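Local coordinates for protein putative leucoanthocyanidin reductase 1 (Vitis vinifera, PDB 3I6I) that reduces leucoanthocyanidins to flavan-3-ols in flavonoid metabolism, probably by hydride transfer from NADPH bound to its Rossmann domain, at residues 12-26 / 78-91. Residues are numbered along the deposited sequence; the frame is centred on the assembly and turned at random.
Sequences RVLIAGATGFIGQFV and ILKEHEIDIVVSTV. With NDP (NADPH dihydro-nicotinamide-adenine-dinucleotide phosphate), chain B.
Leu-14 packs on Leu-79, Ile-78 and Ile-84 on one face of the sheet. With CG anti to the backbone N (chi1 178°), its branch reaches out from the strand to helix 72-81. There Leu-14 CD2 comes within 3.9 Å of Leu-79 CD2, the two side chains crossing at about a right angle. CG2 of Ile-84 lies against Leu-14 CB. On the other face Val-88 CG1 meets Val-26 CG1 of helix 21-32 at 4.0 Å, and Val-13 touches Ile-86. Strands 13-16 and 86-89 run parallel and carry most of these side chains. Their ladder goes from Ile-86 N to Arg-12 O, through Leu-14 and Ala-16, to Thr-90 N on Ala-16 O.

At the start of the strands, Arg-12 O accepts from both Asp-85 N and Ile-86 N. Arg-12 N donates to the anti lone pair of Asp-85 OD2 (3.0 Å). Asp-85 OD1 pairs with Lys-113. The extended Arg-12 chain takes NH1 to His-82 O (2.8 Å), which lies in the guanidinium plane, although NH1 sits above the carbonyl plane.

At the cofactor end, Thr-90 OG1 lies close to both Gly-17 O (2.8 Å) and Ala-16 O. A water accepts from Gly-23 N and lies within hydrogen-bonding distance of Thr-90 O and NADPH O1N. Ile-22 N donates to NADPH O1N (3.0 Å). Phe-21 N donates to NADPH O2A. Adjacent parallel strands with a glycine-rich turn and helix start at the pyrophosphate are the hallmark of the NADP-binding Rossmann fold.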
loop_
_atom_site.group_PDB
_atom_site.type_symbol
_atom_site.label_atom_id
_atom_site.label_comp_id
_atom_site.label_asym_id
_atom_site.label_seq_id
_atom_site.Cartn_x
_atom_site.Cartn_y
_atom_site.Cartn_z
ATOM N N ARG A 12 -10.803 -17.025 8.287
ATOM C CA ARG A 12 -10.368 -17.244 6.893
ATOM C C ARG A 12 -10.225 -15.948 6.089
ATOM O O ARG A 12 -11.129 -15.101 6.035
ATOM C CB ARG A 12 -11.333 -18.197 6.180
ATOM C CG ARG A 12 -11.360 -19.552 6.777
ATOM C CD ARG A 12 -12.312 -20.439 6.019
ATOM N NE ARG A 12 -12.355 -21.770 6.585
ATOM C CZ ARG A 12 -12.975 -22.797 6.025
ATOM N NH1 ARG A 12 -13.631 -22.647 4.877
ATOM N NH2 ARG A 12 -12.944 -23.975 6.618
ATOM N N VAL A 13 -9.044 -15.775 5.500
ATOM C CA VAL A 13 -8.682 -14.536 4.798
ATOM C C VAL A 13 -8.714 -14.779 3.300
ATOM O O VAL A 13 -8.143 -15.775 2.837
ATOM C CB VAL A 13 -7.242 -14.067 5.149
ATOM C CG1 VAL A 13 -6.922 -12.741 4.422
ATOM C CG2 VAL A 13 -7.055 -13.939 6.650
ATOM N N LEU A 14 -9.404 -13.901 2.575
ATOM C CA LEU A 14 -9.365 -13.856 1.104
ATOM C C LEU A 14 -8.603 -12.610 0.684
ATOM O O LEU A 14 -8.977 -11.469 1.052
ATOM C CB LEU A 14 -10.780 -13.784 0.507
ATOM C CG LEU A 14 -10.878 -13.695 -1.017
ATOM C CD1 LEU A 14 -10.331 -14.968 -1.755
ATOM C CD2 LEU A 14 -12.306 -13.385 -1.470
ATOM N N ILE A 15 -7.561 -12.808 -0.107
ATOM C CA ILE A 15 -6.773 -11.695 -0.662
ATOM C C ILE A 15 -6.968 -11.635 -2.170
ATOM O O ILE A 15 -6.751 -12.624 -2.880
ATOM C CB ILE A 15 -5.274 -11.890 -0.328
ATOM C CG1 ILE A 15 -5.109 -12.043 1.195
ATOM C CG2 ILE A 15 -4.412 -10.744 -0.914
ATOM C CD1 ILE A 15 -3.736 -12.077 1.664
ATOM N N ALA A 16 -7.367 -10.469 -2.645
ATOM C CA ALA A 16 -7.445 -10.184 -4.063
ATOM C C ALA A 16 -6.263 -9.309 -4.416
ATOM O O ALA A 16 -6.001 -8.320 -3.744
ATOM C CB ALA A 16 -8.745 -9.465 -4.404
ATOM N N GLY A 17 -5.554 -9.678 -5.472
ATOM C CA GLY A 17 -4.354 -8.930 -5.877
ATOM C C GLY A 17 -3.067 -9.433 -5.259
ATOM O O GLY A 17 -2.060 -8.705 -5.182
ATOM N N ALA A 18 -3.063 -10.691 -4.848
ATOM C CA ALA A 18 -1.869 -11.293 -4.234
ATOM C C ALA A 18 -0.614 -11.394 -5.142
ATOM O O ALA A 18 0.495 -11.562 -4.628
ATOM C CB ALA A 18 -2.217 -12.647 -3.645
ATOM N N THR A 19 -0.768 -11.296 -6.470
ATOM C CA THR A 19 0.391 -11.333 -7.384
ATOM C C THR A 19 0.970 -9.952 -7.665
ATOM O O THR A 19 1.988 -9.833 -8.365
ATOM C CB THR A 19 0.069 -12.014 -8.738
ATOM O OG1 THR A 19 -0.840 -11.205 -9.490
ATOM C CG2 THR A 19 -0.517 -13.369 -8.521
ATOM N N GLY A 20 0.341 -8.940 -7.074
ATOM C CA GLY A 20 0.754 -7.554 -7.148
ATOM C C GLY A 20 1.904 -7.229 -6.219
ATOM O O GLY A 20 2.316 -8.042 -5.391
ATOM N N PHE A 21 2.460 -6.051 -6.395
ATOM C CA PHE A 21 3.637 -5.660 -5.637
ATOM C C PHE A 21 3.352 -5.698 -4.108
ATOM O O PHE A 21 3.991 -6.455 -3.347
ATOM C CB PHE A 21 4.055 -4.275 -6.103
ATOM C CG PHE A 21 5.252 -3.749 -5.414
ATOM C CD1 PHE A 21 6.454 -4.435 -5.464
ATOM C CD2 PHE A 21 5.196 -2.557 -4.722
ATOM C CE1 PHE A 21 7.595 -3.942 -4.820
ATOM C CE2 PHE A 21 6.331 -2.061 -4.083
ATOM C CZ PHE A 21 7.532 -2.762 -4.136
ATOM N N ILE A 22 2.366 -4.921 -3.661
ATOM C CA ILE A 22 1.978 -4.937 -2.250
ATOM C C ILE A 22 1.333 -6.259 -1.854
ATOM O O ILE A 22 1.549 -6.794 -0.759
ATOM C CB ILE A 22 1.000 -3.734 -1.917
ATOM C CG1 ILE A 22 1.745 -2.409 -2.048
ATOM C CG2 ILE A 22 0.325 -3.879 -0.525
ATOM C CD1 ILE A 22 2.968 -2.301 -1.152
ATOM N N GLY A 23 0.480 -6.756 -2.724
ATOM C CA GLY A 23 -0.242 -7.983 -2.461
ATOM C C GLY A 23 0.649 -9.171 -2.124
ATOM O O GLY A 23 0.284 -9.953 -1.243
ATOM N N GLN A 24 1.828 -9.281 -2.752
ATOM C CA GLN A 24 2.756 -10.405 -2.504
ATOM C C GLN A 24 3.221 -10.369 -1.028
ATOM O O GLN A 24 3.304 -11.403 -0.342
ATOM C CB GLN A 24 4.015 -10.356 -3.421
ATOM C CG GLN A 24 3.799 -10.704 -4.918
ATOM C CD GLN A 24 5.027 -10.325 -5.834
ATOM N N PHE A 25 3.533 -9.170 -0.555
ATOM C CA PHE A 25 3.964 -8.994 0.844
ATOM C C PHE A 25 2.823 -9.318 1.825
ATOM O O PHE A 25 3.046 -9.997 2.821
ATOM C CB PHE A 25 4.440 -7.559 1.082
ATOM C CG PHE A 25 5.711 -7.210 0.367
ATOM C CD1 PHE A 25 6.902 -7.805 0.724
ATOM C CD2 PHE A 25 5.719 -6.242 -0.621
ATOM C CE1 PHE A 25 8.104 -7.462 0.103
ATOM C CE2 PHE A 25 6.915 -5.897 -1.270
ATOM C CZ PHE A 25 8.102 -6.513 -0.914
ATOM N N VAL A 26 1.609 -8.849 1.527
ATOM C CA VAL A 26 0.448 -9.070 2.424
ATOM C C VAL A 26 0.112 -10.557 2.496
ATOM O O VAL A 26 -0.112 -11.099 3.568
ATOM C CB VAL A 26 -0.784 -8.273 1.965
ATOM C CG1 VAL A 26 -2.042 -8.705 2.770
ATOM C CG2 VAL A 26 -0.499 -6.730 2.089
ATOM N N ILE A 78 -18.028 -17.360 -3.859
ATOM C CA ILE A 78 -16.733 -17.628 -3.222
ATOM C C ILE A 78 -16.757 -17.311 -1.701
ATOM O O ILE A 78 -16.357 -18.135 -0.875
ATOM C CB ILE A 78 -15.648 -16.786 -3.916
ATOM C CG1 ILE A 78 -15.247 -17.455 -5.238
ATOM C CG2 ILE A 78 -14.452 -16.558 -2.996
ATOM C CD1 ILE A 78 -14.302 -16.617 -6.088
ATOM N N LEU A 79 -17.268 -16.139 -1.334
ATOM C CA LEU A 79 -17.313 -15.751 0.078
ATOM C C LEU A 79 -18.174 -16.716 0.891
ATOM O O LEU A 79 -17.875 -16.994 2.062
ATOM C CB LEU A 79 -17.860 -14.346 0.240
ATOM C CG LEU A 79 -17.056 -13.196 -0.359
ATOM C CD1 LEU A 79 -17.899 -11.911 -0.324
ATOM C CD2 LEU A 79 -15.711 -12.982 0.324
ATOM N N LYS A 80 -19.235 -17.211 0.270
ATOM C CA LYS A 80 -20.143 -18.138 0.929
ATOM C C LYS A 80 -19.555 -19.531 0.992
ATOM O O LYS A 80 -19.509 -20.140 2.069
ATOM C CB LYS A 80 -21.509 -18.201 0.218
ATOM C CG LYS A 80 -22.456 -17.039 0.514
ATOM C CD LYS A 80 -23.813 -17.224 -0.208
ATOM N N GLU A 81 -19.116 -20.036 -0.156
ATOM C CA GLU A 81 -18.603 -21.408 -0.253
ATOM C C GLU A 81 -17.396 -21.624 0.670
ATOM O O GLU A 81 -17.305 -22.651 1.338
ATOM C CB GLU A 81 -18.235 -21.744 -1.717
ATOM C CG GLU A 81 -17.605 -23.127 -1.946
ATOM N N HIS A 82 -16.493 -20.646 0.719
ATOM C CA HIS A 82 -15.249 -20.779 1.482
ATOM C C HIS A 82 -15.320 -20.186 2.894
ATOM O O HIS A 82 -14.335 -20.223 3.633
ATOM C CB HIS A 82 -14.099 -20.203 0.668
ATOM C CG HIS A 82 -13.872 -20.930 -0.630
ATOM N ND1 HIS A 82 -13.416 -22.232 -0.690
ATOM C CD2 HIS A 82 -14.093 -20.551 -1.911
ATOM C CE1 HIS A 82 -13.338 -22.615 -1.955
ATOM N NE2 HIS A 82 -13.738 -21.610 -2.717
ATOM N N GLU A 83 -16.503 -19.703 3.278
ATOM C CA GLU A 83 -16.772 -19.175 4.617
ATOM C C GLU A 83 -15.778 -18.088 5.000
ATOM O O GLU A 83 -15.229 -18.072 6.093
ATOM C CB GLU A 83 -16.830 -20.300 5.650
ATOM C CG GLU A 83 -17.771 -21.387 5.190
ATOM C CD GLU A 83 -17.971 -22.479 6.207
ATOM O OE1 GLU A 83 -18.523 -22.191 7.290
ATOM O OE2 GLU A 83 -17.594 -23.628 5.904
ATOM N N ILE A 84 -15.575 -17.154 4.085
ATOM C CA ILE A 84 -14.565 -16.128 4.283
ATOM C C ILE A 84 -14.970 -15.136 5.382
ATOM O O ILE A 84 -16.108 -14.662 5.407
ATOM C CB ILE A 84 -14.294 -15.374 2.961
ATOM C CG1 ILE A 84 -13.714 -16.339 1.915
ATOM C CG2 ILE A 84 -13.383 -14.138 3.208
ATOM C CD1 ILE A 84 -12.556 -17.219 2.393
ATOM N N ASP A 85 -14.013 -14.810 6.253
ATOM C CA ASP A 85 -14.219 -13.851 7.355
ATOM C C ASP A 85 -13.617 -12.460 7.115
ATOM O O ASP A 85 -14.191 -11.429 7.520
ATOM C CB ASP A 85 -13.644 -14.442 8.661
ATOM C CG ASP A 85 -14.329 -15.730 9.052
ATOM O OD1 ASP A 85 -15.535 -15.657 9.375
ATOM O OD2 ASP A 85 -13.685 -16.815 8.971
ATOM N N ILE A 86 -12.474 -12.436 6.435
ATOM C CA ILE A 86 -11.638 -11.265 6.288
ATOM C C ILE A 86 -11.292 -11.100 4.808
ATOM O O ILE A 86 -10.778 -12.032 4.198
ATOM C CB ILE A 86 -10.342 -11.442 7.099
ATOM C CG1 ILE A 86 -10.640 -11.472 8.612
ATOM C CG2 ILE A 86 -9.327 -10.319 6.778
ATOM C CD1 ILE A 86 -9.538 -12.025 9.458
ATOM N N VAL A 87 -11.580 -9.944 4.223
ATOM C CA VAL A 87 -11.272 -9.725 2.790
ATOM C C VAL A 87 -10.236 -8.611 2.712
ATOM O O VAL A 87 -10.425 -7.548 3.292
ATOM C CB VAL A 87 -12.485 -9.356 1.964
ATOM C CG1 VAL A 87 -12.082 -9.064 0.464
ATOM C CG2 VAL A 87 -13.585 -10.467 2.049
ATOM N N VAL A 88 -9.141 -8.872 2.028
ATOM C CA VAL A 88 -8.097 -7.865 1.802
ATOM C C VAL A 88 -7.924 -7.650 0.296
ATOM O O VAL A 88 -7.613 -8.602 -0.416
ATOM C CB VAL A 88 -6.733 -8.266 2.420
ATOM C CG1 VAL A 88 -5.703 -7.194 2.142
ATOM C CG2 VAL A 88 -6.827 -8.533 3.951
ATOM N N SER A 89 -8.140 -6.424 -0.184
ATOM C CA SER A 89 -7.958 -6.077 -1.572
ATOM C C SER A 89 -6.691 -5.268 -1.745
ATOM O O SER A 89 -6.517 -4.223 -1.107
ATOM C CB SER A 89 -9.133 -5.270 -2.082
ATOM O OG SER A 89 -8.900 -4.781 -3.382
ATOM N N THR A 90 -5.814 -5.763 -2.618
ATOM C CA THR A 90 -4.552 -5.062 -2.981
ATOM C C THR A 90 -4.514 -4.832 -4.492
ATOM O O THR A 90 -3.442 -4.809 -5.127
ATOM C CB THR A 90 -3.310 -5.876 -2.509
ATOM O OG1 THR A 90 -3.282 -7.154 -3.147
ATOM C CG2 THR A 90 -3.293 -6.087 -0.948
ATOM N N VAL A 91 -5.670 -4.594 -5.086
ATOM C CA VAL A 91 -5.720 -4.374 -6.540
ATOM C C VAL A 91 -5.064 -3.060 -6.931
ATOM O O VAL A 91 -4.987 -2.108 -6.124
ATOM C CB VAL A 91 -7.196 -4.460 -7.126
ATOM C CG1 VAL A 91 -7.840 -5.795 -6.758
ATOM C CG2 VAL A 91 -8.085 -3.280 -6.694
HETATM P PA NDP B . -0.440 -4.368 -8.840
HETATM O O1A NDP B . -0.822 -3.878 -10.215
HETATM O O2A NDP B . 1.137 -4.738 -8.569
HETATM O O5B NDP B . -1.250 -5.665 -8.338
HETATM C C5B NDP B . -2.635 -5.717 -8.486
HETATM C C4B NDP B . -3.161 -7.065 -8.176
HETATM O O4B NDP B . -4.620 -6.878 -8.343
HETATM C C3B NDP B . -2.729 -8.126 -9.221
HETATM O O3B NDP B . -2.570 -9.438 -8.617
HETATM C C2B NDP B . -3.900 -8.144 -10.200
HETATM O O2B NDP B . -3.993 -9.424 -10.825
HETATM C C1B NDP B . -5.060 -7.983 -9.221
HETATM N N9A NDP B . -6.341 -7.575 -9.798
HETATM C C8A NDP B . -6.563 -6.445 -10.469
HETATM N N7A NDP B . -7.851 -6.393 -10.814
HETATM C C5A NDP B . -8.456 -7.489 -10.346
HETATM C C6A NDP B . -9.767 -7.966 -10.404
HETATM N N6A NDP B . -10.721 -7.260 -11.016
HETATM N N1A NDP B . -10.055 -9.148 -9.823
HETATM C C2A NDP B . -9.109 -9.838 -9.189
HETATM N N3A NDP B . -7.844 -9.408 -9.098
HETATM C C4A NDP B . -7.500 -8.239 -9.685
HETATM O O3 NDP B . -0.836 -3.225 -7.793
HETATM P PN NDP B . 0.068 -2.482 -6.650
HETATM O O1N NDP B . 0.737 -3.328 -5.633
HETATM O O2N NDP B . 0.942 -1.468 -7.477
HETATM O O5D NDP B . -1.116 -1.534 -6.014
HETATM C C5D NDP B . -1.944 -2.034 -4.954
HETATM C C4D NDP B . -2.410 -0.880 -4.112
HETATM O O4D NDP B . -1.200 -0.433 -3.440
HETATM C C3D NDP B . -2.958 0.302 -4.874
HETATM O O3D NDP B . -3.983 0.906 -4.090
HETATM C C2D NDP B . -1.768 1.241 -4.923
HETATM O O2D NDP B . -2.263 2.565 -4.911
HETATM C C1D NDP B . -1.062 0.973 -3.596
HETATM N N1N NDP B . 0.439 1.104 -3.614
HETATM C C2N NDP B . 1.140 1.749 -2.566
HETATM C C3N NDP B . 2.386 2.175 -2.756
HETATM C C7N NDP B . 3.148 2.848 -1.598
HETATM O O7N NDP B . 2.632 2.957 -0.480
HETATM N N7N NDP B . 4.393 3.216 -1.850
HETATM C C4N NDP B . 3.052 1.978 -4.127
HETATM C C5N NDP B . 2.419 0.815 -4.883
HETATM C C6N NDP B . 1.204 0.384 -4.570
HETATM P P2B NDP B . -3.683 -9.529 -12.472
HETATM O O1X NDP B . -2.242 -9.265 -12.724
HETATM O O2X NDP B . -4.221 -10.977 -12.848
HETATM O O3X NDP B . -4.619 -8.457 -13.164
HETATM O O HOH W 1 -0.811 -5.737 -5.035
#